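Glycosyl hydrolase (Rhizobium leguminosarum bv. trifolii, PDB 5NDX) is the bacterial orthologue of human α-L-iduronidase, a family 39 glycoside hydrolase that probably hydrolyses O-glycosidic bonds. Local coordinates at residues N161-A165 against T203-T207; K234-I238 against I287-I291; V352-F358 against R542-L546. The protein carries 2 engineered substitutions. One frame throughout, in Å; residues are numbered along the deposited sequence.

Contact 1 (N161-A165 against T203-T207); sequences NYYDA and TSCLT
Residues 161-165 form just over one turn inside helix 155-171, with the Ala165 N to Asn161 O hydrogen bond at 2.9 Å, whereas 203-207 is irregular. The loop chain is extended at Ser204 (phi/psi -67/135) and folds back at Cys205 (-72/-3), so it passes the helix at two points: CA of Asp164 lies 5.6 Å from CA of Ser204, and CA of Asn161 6.3 Å from CA of Cys205. Ser204, chi1 t, makes an ST turn, its OG accepting from Leu206 N at 3.0 Å and, weakly, from Thr207 N at 3.3 Å. Topologically this is a helix of the TIM barrel meeting the loop that leads from the next barrel helix, 190-200, into strand 216-219. Asp164 (chi1 m) points at the loop and uses OD2 to accept a nearly linear hydrogen bond from Cys205 N, 3.1 Å at 177°. A water adds a second polar link: it donates to Asp164 O at 2.7 Å and is hydrogen-bonded to Ser204 OG, also at 2.7 Å. Leu206 (chi1 m, chi2 t) lays CD1 on the helix, 3.5 Å from Ala165 CA and 4.1 Å from Ala165 CB; helix 110-131 is touched by both residues, through Arg114 and Trp116 respectively. At the other end Asn161 OD1 is 3.4 Å from Cys205 SG, while Asn161 ND2 bonds Tyr107 O.

Contact 2 (K234-I238 against I287-I291); sequences KTNAI and IIARI
Ile287, in the N-terminal third of helix 282-300, opens the contact: its CB leaves sideways, but chi1 near -147°, between the usual wells, brings CG1 to 3.7 Å from Thr235 CG2. Three residues on, Arg290 points toward 234-238 with chi1 to chi3 all t. This extended chain sets NE 3.2 Å from Thr235 OG1, which lies at the edge of the guanidinium near its plane. Both groups have a stronger common partner in Asp416: its OD1 forms a salt bridge with Arg290 NE and a hydrogen bond with Thr235 OG1. Asp416 follows strand 407-413 of the nine-stranded β-sheet, so the polar side of the contact reaches beyond the helix pair. The helices themselves, 235-252 and 282-300, are consecutive helices of the TIM barrel, the first preceding strand 261-263 and the second following it. Ile291 (chi1 m, chi2 t) ends the segment, one turn after Ile287, as the Ile291 N to Ile287 O hydrogen bond of 3.0 Å attests. Its CA is 6.0 Å from CA of Thr235, the closest CA-CA pair of the two segments, and its CG1 comes within 3.5 Å of Thr235 CG2; that methyl therefore touches Ile287 and Ile291 both. On the 234-238 side, the Ile238 N to Thr235 O bond of 3.0 Å makes a tight first turn, from which Ile238 (chi1 m, chi2 t) sends CD1 to 4.1 Å from Ile291 CD1.

Contact 3 (V352-F358 against R542-L546); sequences VDRTPPF and RYLGL. Unlike the reference sequence in segment 352-358: Thr355 (reference Ala).
Val352 begins the first segment with helical phi/psi, as do Asp353 and Arg354, though the regular helix bonds are absent. Its CA is 6.1 Å from CA of Tyr543, and its side chain (chi1 m) points at strand 536-545: CG2 is 3.7 Å from Arg542 O and CG1 4.0 Å from Tyr543 CD1. Asp353 (chi1 m) meets the extended Arg542 (chi1 to chi3 t) in a two-pronged salt bridge, OD2 to Arg542 NH1 at 3.0 Å and OD1 to Arg542 NH2 at 3.4 Å, the latter weak; OD1 also lies 3.6 Å from Leu544 CD1. Arg542 NH2 has a second acidic partner in Glu550. The chain then bulges away from the strand and returns at Pro357, whose CA is 5.0 Å from CA of Leu544. Pro357 CB rests 3.9 Å from Leu544 CB and 3.2 Å from Gly545 O. Phe358 is extended (-166/159) and donates from N to Leu544 O at 3.0 Å and 161°, while its O receives a CA-H...O contact from Gly545 CA, 3.3 Å and 175°. With chi1 p its ring swings back so that CZ is 3.9 Å from Tyr543 CD1; both rings also touch Gln40 of helix 36-45. The contact joins the loop before strand 358-362, in the glycosidase part, to an edge strand of a C-terminal β-sandwich consistent with the fibronectin type III-like domain of α-L-iduronidases. Within the 507 Å² buried, the main-chain bond from Phe358 to Leu544 fixes the loop's register without depending on side chains, whereas the Asp353-Arg542 bridge, at the exposed end, needs both side chains and shares Arg542 with Glu550.

Read from the N terminus, the three contacts close loops strictly in series, so none nests in or crosses another. Contact 1 comes first, enclosing strand 179-184 and helix 190-200 of the barrel. Contact 2 follows, its loop taking in strand 261-263, and also lies within the barrel, but its centre is 36 Å from that of contact 1. Contact 3 spans much more chain: 183 residues, including most of the nine-stranded sheet, separate its segments before the chain returns in strand 536-545. Contacts 1 and 2 thus tie neighbouring barrel elements, while contact 3 joins separate domains, its centre about 38 Å from that of contact 2 on the opposite side of the chain's centre.

Contact 1 (N161-A165 against T203-T207)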
ATOM      1  N   ASN A 161      30.003   9.814   5.089  1.00 57.44           N
ATOM      2  CA  ASN A 161      30.526   9.013   6.221  1.00 57.55           C
ATOM      3  C   ASN A 161      29.410   8.218   6.920  1.00 52.56           C
ATOM      4  O   ASN A 161      29.625   7.114   7.399  1.00 51.76           O
ATOM      5  CB  ASN A 161      31.119   9.910   7.320  1.00 59.79           C
ATOM      6  CG  ASN A 161      32.393  10.628   6.919  1.00 62.04           C
ATOM      7  OD1 ASN A 161      33.097  10.269   5.969  1.00 62.12           O
ATOM      8  ND2 ASN A 161      32.706  11.640   7.693  1.00 61.03           N
ATOM      9  N   TYR A 162      28.273   8.879   7.085  1.00 51.77           N
ATOM     10  CA  TYR A 162      27.038   8.248   7.567  1.00 52.10           C
ATOM     11  C   TYR A 162      26.664   7.011   6.723  1.00 48.69           C
ATOM     12  O   TYR A 162      26.400   5.938   7.287  1.00 49.61           O
ATOM     13  CB  TYR A 162      25.917   9.296   7.650  1.00 52.82           C
ATOM     14  CG  TYR A 162      24.522   8.716   7.583  1.00 54.25           C
ATOM     15  CD1 TYR A 162      23.913   8.142   8.713  1.00 54.70           C
ATOM     16  CD2 TYR A 162      23.821   8.731   6.396  1.00 54.88           C
ATOM     17  CE1 TYR A 162      22.637   7.603   8.640  1.00 54.62           C
ATOM     18  CE2 TYR A 162      22.553   8.196   6.310  1.00 58.62           C
ATOM     19  CZ  TYR A 162      21.980   7.608   7.428  1.00 57.27           C
ATOM     20  OH  TYR A 162      20.730   7.094   7.290  1.00 56.10           O
ATOM     21  N   TYR A 163      26.695   7.147   5.396  1.00 47.43           N
ATOM     22  CA  TYR A 163      26.454   6.010   4.465  1.00 46.93           C
ATOM     23  C   TYR A 163      27.455   4.873   4.721  1.00 48.82           C
ATOM     24  O   TYR A 163      27.083   3.695   4.898  1.00 48.06           O
ATOM     25  CB  TYR A 163      26.492   6.462   2.983  1.00 46.75           C
ATOM     26  CG  TYR A 163      26.025   5.373   2.068  1.00 46.27           C
ATOM     27  CD1 TYR A 163      24.659   5.171   1.849  1.00 46.47           C
ATOM     28  CD2 TYR A 163      26.911   4.463   1.539  1.00 45.57           C
ATOM     29  CE1 TYR A 163      24.199   4.114   1.092  1.00 45.75           C
ATOM     30  CE2 TYR A 163      26.479   3.410   0.781  1.00 46.64           C
ATOM     31  CZ  TYR A 163      25.105   3.230   0.553  1.00 47.03           C
ATOM     32  OH  TYR A 163      24.641   2.159  -0.183  1.00 44.10           O
ATOM     33  N   ASP A 164      28.734   5.244   4.808  1.00 51.67           N
ATOM     34  CA  ASP A 164      29.822   4.302   5.112  1.00 50.10           C
ATOM     35  C   ASP A 164      29.569   3.517   6.369  1.00 46.14           C
ATOM     36  O   ASP A 164      29.823   2.332   6.418  1.00 47.84           O
ATOM     37  CB  ASP A 164      31.162   5.047   5.275  1.00 54.10           C
ATOM     38  CG  ASP A 164      31.665   5.663   3.986  1.00 57.71           C
ATOM     39  OD1 ASP A 164      31.378   5.108   2.916  1.00 60.32           O
ATOM     40  OD2 ASP A 164      32.377   6.702   4.040  1.00 60.70           O
ATOM     41  N   ALA A 165      29.086   4.216   7.387  1.00 46.02           N
ATOM     42  CA  ALA A 165      28.817   3.636   8.708  1.00 46.17           C
ATOM     43  C   ALA A 165      27.618   2.684   8.664  1.00 46.36           C
ATOM     44  O   ALA A 165      27.659   1.591   9.269  1.00 45.50           O
ATOM     45  CB  ALA A 165      28.563   4.758   9.707  1.00 45.69           C
ATOM     46  N   THR A 203      35.899   6.234  -1.666  1.00 62.05           N
ATOM     47  CA  THR A 203      36.377   5.180  -0.761  1.00 61.54           C
ATOM     48  C   THR A 203      35.796   5.373   0.636  1.00 56.53           C
ATOM     49  O   THR A 203      35.628   6.494   1.111  1.00 53.11           O
ATOM     50  CB  THR A 203      37.940   5.144  -0.679  1.00 67.64           C
ATOM     51  OG1 THR A 203      38.392   6.412  -0.230  1.00 68.81           O
ATOM     52  CG2 THR A 203      38.621   4.855  -2.065  1.00 68.04           C
ATOM     53  N   SER A 204      35.469   4.265   1.273  1.00 58.10           N
ATOM     54  CA  SER A 204      34.833   4.302   2.582  1.00 59.70           C
ATOM     55  C   SER A 204      35.810   4.851   3.604  1.00 64.25           C
ATOM     56  O   SER A 204      36.948   4.417   3.653  1.00 64.52           O
ATOM     57  CB  SER A 204      34.409   2.895   2.997  1.00 57.93           C
ATOM     58  OG  SER A 204      34.205   2.824   4.399  1.00 55.89           O
ATOM     59  N   CYS A 205      35.340   5.754   4.452  1.00 66.60           N
ATOM     60  CA  CYS A 205      36.126   6.272   5.547  1.00 67.78           C
ATOM     61  C   CYS A 205      36.350   5.287   6.689  1.00 68.94           C
ATOM     62  O   CYS A 205      37.020   5.656   7.641  1.00 71.20           O
ATOM     63  CB  CYS A 205      35.452   7.530   6.125  1.00 71.94           C
ATOM     64  SG  CYS A 205      33.954   7.233   7.132  1.00 75.10           S
ATOM     65  N   LEU A 206      35.787   4.075   6.644  1.00 69.61           N
ATOM     66  CA  LEU A 206      35.925   3.097   7.742  1.00 71.60           C
ATOM     67  C   LEU A 206      36.754   1.870   7.395  1.00 74.87           C
ATOM     68  O   LEU A 206      37.512   1.372   8.226  1.00 77.81           O
ATOM     69  CB  LEU A 206      34.558   2.626   8.215  1.00 71.08           C
ATOM     70  CG  LEU A 206      33.754   3.659   8.994  1.00 72.00           C
ATOM     71  CD1 LEU A 206      32.300   3.202   9.029  1.00 72.51           C
ATOM     72  CD2 LEU A 206      34.286   3.876  10.406  1.00 72.70           C
ATOM     73  N   THR A 207      36.549   1.346   6.192  1.00 75.32           N
ATOM     74  CA  THR A 207      37.526   0.487   5.552  1.00 75.97           C
ATOM     75  C   THR A 207      38.465   1.576   5.024  1.00 81.70           C
ATOM     76  O   THR A 207      38.420   2.716   5.500  1.00 84.58           O
ATOM     77  CB  THR A 207      36.905  -0.367   4.410  1.00 75.01           C
ATOM     78  OG1 THR A 207      36.649   0.450   3.256  1.00 72.72           O
ATOM     79  CG2 THR A 207      35.581  -1.039   4.845  1.00 72.33           C
TER
HETATM   80  O   HOH W   1      31.852   1.547   4.772  1.00 50.23           O

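Contact 2 (K234-I238 against I287-I291)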
ATOM      1  N   LYS A 234       0.929  15.964 -12.241  1.00 36.33           N
ATOM      2  CA  LYS A 234       1.500  15.668 -13.575  1.00 39.34           C
ATOM      3  C   LYS A 234       2.140  14.265 -13.515  1.00 35.50           C
ATOM      4  O   LYS A 234       3.309  14.130 -13.191  1.00 34.91           O
ATOM      5  CB  LYS A 234       2.589  16.719 -13.965  1.00 45.19           C
ATOM      6  CG  LYS A 234       2.062  18.044 -14.515  1.00 52.54           C
ATOM      7  CD  LYS A 234       0.859  18.540 -13.710  1.00 61.86           C
ATOM      8  CE  LYS A 234       0.387  20.005 -13.915  1.00 65.24           C
ATOM      9  NZ  LYS A 234       0.678  20.794 -12.664  1.00 62.28           N
ATOM     10  N   THR A 235       1.355  13.241 -13.754  1.00 34.62           N
ATOM     11  CA  THR A 235       1.790  11.888 -13.436  1.00 34.73           C
ATOM     12  C   THR A 235       2.920  11.430 -14.372  1.00 34.15           C
ATOM     13  O   THR A 235       3.890  10.813 -13.905  1.00 32.20           O
ATOM     14  CB  THR A 235       0.629  10.885 -13.421  1.00 33.44           C
ATOM     15  OG1 THR A 235      -0.097  10.964 -14.648  1.00 33.48           O
ATOM     16  CG2 THR A 235      -0.315  11.185 -12.307  1.00 34.56           C
ATOM     17  N   ASN A 236       2.788  11.689 -15.665  1.00 34.94           N
ATOM     18  CA  ASN A 236       3.849  11.313 -16.608  1.00 37.95           C
ATOM     19  C   ASN A 236       5.194  11.958 -16.298  1.00 38.39           C
ATOM     20  O   ASN A 236       6.253  11.339 -16.590  1.00 37.80           O
ATOM     21  CB  ASN A 236       3.437  11.521 -18.087  1.00 40.22           C
ATOM     22  CG  ASN A 236       2.754  10.261 -18.714  1.00 43.21           C
ATOM     23  OD1 ASN A 236       1.685  10.362 -19.338  1.00 49.94           O
ATOM     24  ND2 ASN A 236       3.353   9.119 -18.572  1.00 40.06           N
ATOM     25  N   ALA A 237       5.194  13.123 -15.634  1.00 36.88           N
ATOM     26  CA  ALA A 237       6.467  13.756 -15.300  1.00 38.48           C
ATOM     27  C   ALA A 237       7.219  13.023 -14.198  1.00 37.50           C
ATOM     28  O   ALA A 237       8.435  13.165 -14.067  1.00 36.84           O
ATOM     29  CB  ALA A 237       6.285  15.239 -14.962  1.00 39.69           C
ATOM     30  N   ILE A 238       6.508  12.243 -13.392  1.00 35.38           N
ATOM     31  CA  ILE A 238       7.165  11.405 -12.404  1.00 35.09           C
ATOM     32  C   ILE A 238       8.090  10.427 -13.126  1.00 35.23           C
ATOM     33  O   ILE A 238       9.240  10.294 -12.774  1.00 36.07           O
ATOM     34  CB  ILE A 238       6.164  10.637 -11.513  1.00 34.14           C
ATOM     35  CG1 ILE A 238       5.358  11.619 -10.638  1.00 34.37           C
ATOM     36  CG2 ILE A 238       6.891   9.614 -10.642  1.00 34.43           C
ATOM     37  CD1 ILE A 238       4.135  10.976  -9.964  1.00 35.11           C
ATOM     38  N   ILE A 287      -5.793   7.524 -10.084  1.00 28.42           N
ATOM     39  CA  ILE A 287      -4.480   8.124 -10.246  1.00 29.87           C
ATOM     40  C   ILE A 287      -3.346   7.249  -9.729  1.00 29.55           C
ATOM     41  O   ILE A 287      -2.279   7.216 -10.329  1.00 29.86           O
ATOM     42  CB  ILE A 287      -4.445   9.566  -9.646  1.00 30.83           C
ATOM     43  CG1 ILE A 287      -3.490  10.440 -10.459  1.00 34.04           C
ATOM     44  CG2 ILE A 287      -3.940   9.589  -8.243  1.00 31.70           C
ATOM     45  CD1 ILE A 287      -4.094  10.831 -11.809  1.00 34.85           C
ATOM     46  N   ILE A 288      -3.531   6.553  -8.607  1.00 29.71           N
ATOM     47  CA  ILE A 288      -2.530   5.539  -8.166  1.00 28.62           C
ATOM     48  C   ILE A 288      -2.310   4.466  -9.247  1.00 30.03           C
ATOM     49  O   ILE A 288      -1.162   4.107  -9.595  1.00 28.55           O
ATOM     50  CB  ILE A 288      -3.001   4.862  -6.863  1.00 31.67           C
ATOM     51  CG1 ILE A 288      -2.886   5.860  -5.669  1.00 32.39           C
ATOM     52  CG2 ILE A 288      -2.165   3.629  -6.511  1.00 32.65           C
ATOM     53  CD1 ILE A 288      -3.671   5.460  -4.425  1.00 30.92           C
ATOM     54  N   ALA A 289      -3.419   3.953  -9.808  1.00 28.92           N
ATOM     55  CA  ALA A 289      -3.310   2.952 -10.819  1.00 28.98           C
ATOM     56  C   ALA A 289      -2.664   3.510 -12.109  1.00 30.15           C
ATOM     57  O   ALA A 289      -1.860   2.824 -12.773  1.00 30.26           O
ATOM     58  CB  ALA A 289      -4.652   2.293 -11.085  1.00 27.60           C
ATOM     59  N   ARG A 290      -3.009   4.746 -12.451  1.00 30.49           N
ATOM     60  CA  ARG A 290      -2.459   5.386 -13.607  1.00 31.70           C
ATOM     61  C   ARG A 290      -0.943   5.573 -13.505  1.00 30.82           C
ATOM     62  O   ARG A 290      -0.227   5.311 -14.462  1.00 31.46           O
ATOM     63  CB  ARG A 290      -3.169   6.715 -13.861  1.00 33.98           C
ATOM     64  CG  ARG A 290      -2.472   7.651 -14.794  1.00 36.63           C
ATOM     65  CD  ARG A 290      -3.419   8.760 -15.169  1.00 41.46           C
ATOM     66  NE  ARG A 290      -2.768   9.826 -15.885  1.00 47.02           N
ATOM     67  CZ  ARG A 290      -2.852  10.085 -17.188  1.00 48.62           C
ATOM     68  NH1 ARG A 290      -3.542   9.364 -18.019  1.00 49.71           N
ATOM     69  NH2 ARG A 290      -2.157  11.090 -17.662  1.00 56.24           N
ATOM     70  N   ILE A 291      -0.475   6.028 -12.364  1.00 30.62           N
ATOM     71  CA  ILE A 291       0.964   6.135 -12.086  1.00 31.75           C
ATOM     72  C   ILE A 291       1.686   4.763 -12.216  1.00 32.23           C
ATOM     73  O   ILE A 291       2.750   4.628 -12.871  1.00 29.89           O
ATOM     74  CB  ILE A 291       1.186   6.730 -10.720  1.00 31.75           C
ATOM     75  CG1 ILE A 291       0.875   8.234 -10.761  1.00 32.42           C
ATOM     76  CG2 ILE A 291       2.608   6.530 -10.223  1.00 33.29           C
ATOM     77  CD1 ILE A 291       0.650   8.826  -9.396  1.00 31.68           C
TER

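Contact 3 (V352-F358 against R542-L546)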
ATOM      1  N   VAL A 352      -6.972   0.528  25.494  1.00 87.25           N
ATOM      2  CA  VAL A 352      -7.917   1.356  24.735  1.00 81.60           C
ATOM      3  C   VAL A 352      -8.964   2.063  25.630  1.00 79.52           C
ATOM      4  O   VAL A 352      -9.564   3.022  25.186  1.00 76.93           O
ATOM      5  CB  VAL A 352      -8.626   0.555  23.598  1.00 76.24           C
ATOM      6  CG1 VAL A 352      -7.599   0.035  22.581  1.00 74.72           C
ATOM      7  CG2 VAL A 352      -9.504  -0.581  24.153  1.00 75.98           C
ATOM      8  N   ASP A 353      -9.173   1.610  26.870  1.00 76.99           N
ATOM      9  CA  ASP A 353     -10.018   2.357  27.833  1.00 77.05           C
ATOM     10  C   ASP A 353      -9.415   3.697  28.323  1.00 74.89           C
ATOM     11  O   ASP A 353     -10.135   4.493  28.912  1.00 64.74           O
ATOM     12  CB  ASP A 353     -10.343   1.515  29.062  1.00 77.46           C
ATOM     13  CG  ASP A 353     -11.279   0.361  28.770  1.00 76.49           C
ATOM     14  OD1 ASP A 353     -12.486   0.594  28.571  1.00 75.48           O
ATOM     15  OD2 ASP A 353     -10.817  -0.797  28.841  1.00 75.01           O
ATOM     16  N   ARG A 354      -8.111   3.930  28.094  1.00 80.89           N
ATOM     17  CA  ARG A 354      -7.445   5.212  28.460  1.00 84.28           C
ATOM     18  C   ARG A 354      -7.591   6.235  27.340  1.00 80.20           C
ATOM     19  O   ARG A 354      -8.042   7.362  27.575  1.00 87.59           O
ATOM     20  CB  ARG A 354      -5.929   5.065  28.781  1.00 88.73           C
ATOM     21  CG  ARG A 354      -5.462   3.827  29.557  1.00 97.02           C
ATOM     22  CD  ARG A 354      -6.240   3.499  30.839  1.00103.93           C
ATOM     23  NE  ARG A 354      -6.186   4.567  31.850  1.00111.61           N
ATOM     24  CZ  ARG A 354      -7.212   5.317  32.282  1.00113.78           C
ATOM     25  NH1 ARG A 354      -8.460   5.147  31.829  1.00113.18           N
ATOM     26  NH2 ARG A 354      -6.987   6.259  33.202  1.00114.10           N
ATOM     27  N   THR A 355      -7.203   5.834  26.131  1.00 71.46           N
ATOM     28  CA  THR A 355      -7.106   6.740  24.996  1.00 65.57           C
ATOM     29  C   THR A 355      -8.463   7.052  24.386  1.00 56.38           C
ATOM     30  O   THR A 355      -9.446   6.321  24.554  1.00 51.57           O
ATOM     31  CB  THR A 355      -6.180   6.209  23.868  1.00 70.27           C
ATOM     32  OG1 THR A 355      -6.186   4.775  23.883  1.00 71.29           O
ATOM     33  CG2 THR A 355      -4.751   6.729  24.018  1.00 73.34           C
ATOM     34  N   PRO A 356      -8.532   8.169  23.685  1.00 54.91           N
ATOM     35  CA  PRO A 356      -9.818   8.519  23.083  1.00 53.40           C
ATOM     36  C   PRO A 356     -10.345   7.430  22.117  1.00 49.81           C
ATOM     37  O   PRO A 356      -9.587   6.884  21.353  1.00 47.71           O
ATOM     38  CB  PRO A 356      -9.513   9.824  22.361  1.00 54.24           C
ATOM     39  CG  PRO A 356      -8.382  10.411  23.153  1.00 55.24           C
ATOM     40  CD  PRO A 356      -7.537   9.244  23.535  1.00 55.03           C
ATOM     41  N   PRO A 357     -11.629   7.105  22.194  1.00 47.30           N
ATOM     42  CA  PRO A 357     -12.200   6.140  21.274  1.00 46.06           C
ATOM     43  C   PRO A 357     -12.258   6.696  19.799  1.00 44.08           C
ATOM     44  O   PRO A 357     -12.030   7.893  19.582  1.00 40.88           O
ATOM     45  CB  PRO A 357     -13.588   5.908  21.849  1.00 46.59           C
ATOM     46  CG  PRO A 357     -13.935   7.177  22.520  1.00 49.87           C
ATOM     47  CD  PRO A 357     -12.654   7.765  23.032  1.00 48.59           C
ATOM     48  N   PHE A 358     -12.468   5.817  18.812  1.00 40.34           N
ATOM     49  CA  PHE A 358     -12.334   6.221  17.411  1.00 39.60           C
ATOM     50  C   PHE A 358     -12.929   5.189  16.517  1.00 37.70           C
ATOM     51  O   PHE A 358     -13.067   4.029  16.905  1.00 36.97           O
ATOM     52  CB  PHE A 358     -10.855   6.458  16.989  1.00 39.52           C
ATOM     53  CG  PHE A 358     -10.038   5.192  16.931  1.00 40.24           C
ATOM     54  CD1 PHE A 358      -9.520   4.624  18.103  1.00 42.41           C
ATOM     55  CD2 PHE A 358      -9.826   4.530  15.728  1.00 37.94           C
ATOM     56  CE1 PHE A 358      -8.821   3.422  18.058  1.00 41.00           C
ATOM     57  CE2 PHE A 358      -9.136   3.348  15.687  1.00 38.23           C
ATOM     58  CZ  PHE A 358      -8.621   2.795  16.846  1.00 39.92           C
ATOM     59  N   ARG A 542     -10.232  -6.002  21.090  1.00 45.69           N
ATOM     60  CA  ARG A 542     -11.192  -5.032  21.569  1.00 45.29           C
ATOM     61  C   ARG A 542     -10.788  -3.591  21.268  1.00 43.21           C
ATOM     62  O   ARG A 542      -9.674  -3.183  21.500  1.00 43.29           O
ATOM     63  CB  ARG A 542     -11.369  -5.213  23.077  1.00 49.36           C
ATOM     64  CG  ARG A 542     -12.255  -4.176  23.744  1.00 54.03           C
ATOM     65  CD  ARG A 542     -12.847  -4.754  25.039  1.00 56.71           C
ATOM     66  NE  ARG A 542     -13.714  -3.786  25.692  1.00 55.81           N
ATOM     67  CZ  ARG A 542     -13.286  -2.768  26.442  1.00 57.15           C
ATOM     68  NH1 ARG A 542     -11.996  -2.540  26.652  1.00 56.20           N
ATOM     69  NH2 ARG A 542     -14.182  -1.942  26.972  1.00 59.28           N
ATOM     70  N   TYR A 543     -11.732  -2.810  20.755  1.00 40.92           N
ATOM     71  CA  TYR A 543     -11.557  -1.371  20.621  1.00 42.27           C
ATOM     72  C   TYR A 543     -12.811  -0.699  21.089  1.00 40.39           C
ATOM     73  O   TYR A 543     -13.857  -1.341  21.185  1.00 40.93           O
ATOM     74  CB  TYR A 543     -11.304  -0.985  19.136  1.00 40.26           C
ATOM     75  CG  TYR A 543      -9.952  -1.405  18.684  1.00 38.25           C
ATOM     76  CD1 TYR A 543      -8.858  -0.567  18.820  1.00 38.18           C
ATOM     77  CD2 TYR A 543      -9.748  -2.654  18.168  1.00 38.76           C
ATOM     78  CE1 TYR A 543      -7.591  -0.970  18.424  1.00 38.71           C
ATOM     79  CE2 TYR A 543      -8.470  -3.076  17.767  1.00 38.66           C
ATOM     80  CZ  TYR A 543      -7.414  -2.220  17.871  1.00 38.50           C
ATOM     81  OH  TYR A 543      -6.198  -2.646  17.464  1.00 39.29           O
ATOM     82  N   LEU A 544     -12.705   0.601  21.340  1.00 41.26           N
ATOM     83  CA  LEU A 544     -13.883   1.409  21.575  1.00 42.30           C
ATOM     84  C   LEU A 544     -14.050   2.410  20.428  1.00 41.89           C
ATOM     85  O   LEU A 544     -13.121   3.186  20.117  1.00 41.31           O
ATOM     86  CB  LEU A 544     -13.784   2.149  22.917  1.00 46.17           C
ATOM     87  CG  LEU A 544     -13.717   1.228  24.149  1.00 48.53           C
ATOM     88  CD1 LEU A 544     -13.485   2.047  25.426  1.00 51.51           C
ATOM     89  CD2 LEU A 544     -15.002   0.426  24.264  1.00 49.54           C
ATOM     90  N   GLY A 545     -15.236   2.387  19.831  1.00 40.95           N
ATOM     91  CA  GLY A 545     -15.643   3.343  18.811  1.00 41.57           C
ATOM     92  C   GLY A 545     -16.175   4.632  19.408  1.00 42.84           C
ATOM     93  O   GLY A 545     -16.286   4.759  20.626  1.00 42.55           O
ATOM     94  N   LEU A 546     -16.488   5.584  18.550  1.00 43.97           N
ATOM     95  CA  LEU A 546     -17.073   6.879  18.972  1.00 48.42           C
ATOM     96  C   LEU A 546     -18.215   6.673  19.932  1.00 49.95           C
ATOM     97  O   LEU A 546     -19.047   5.814  19.698  1.00 49.13           O
ATOM     98  CB  LEU A 546     -17.653   7.632  17.785  1.00 48.11           C
ATOM     99  CG  LEU A 546     -16.732   8.490  16.936  1.00 49.48           C
ATOM    100  CD1 LEU A 546     -17.590   9.548  16.227  1.00 46.72           C
ATOM    101  CD2 LEU A 546     -15.656   9.197  17.733  1.00 49.52           C
TER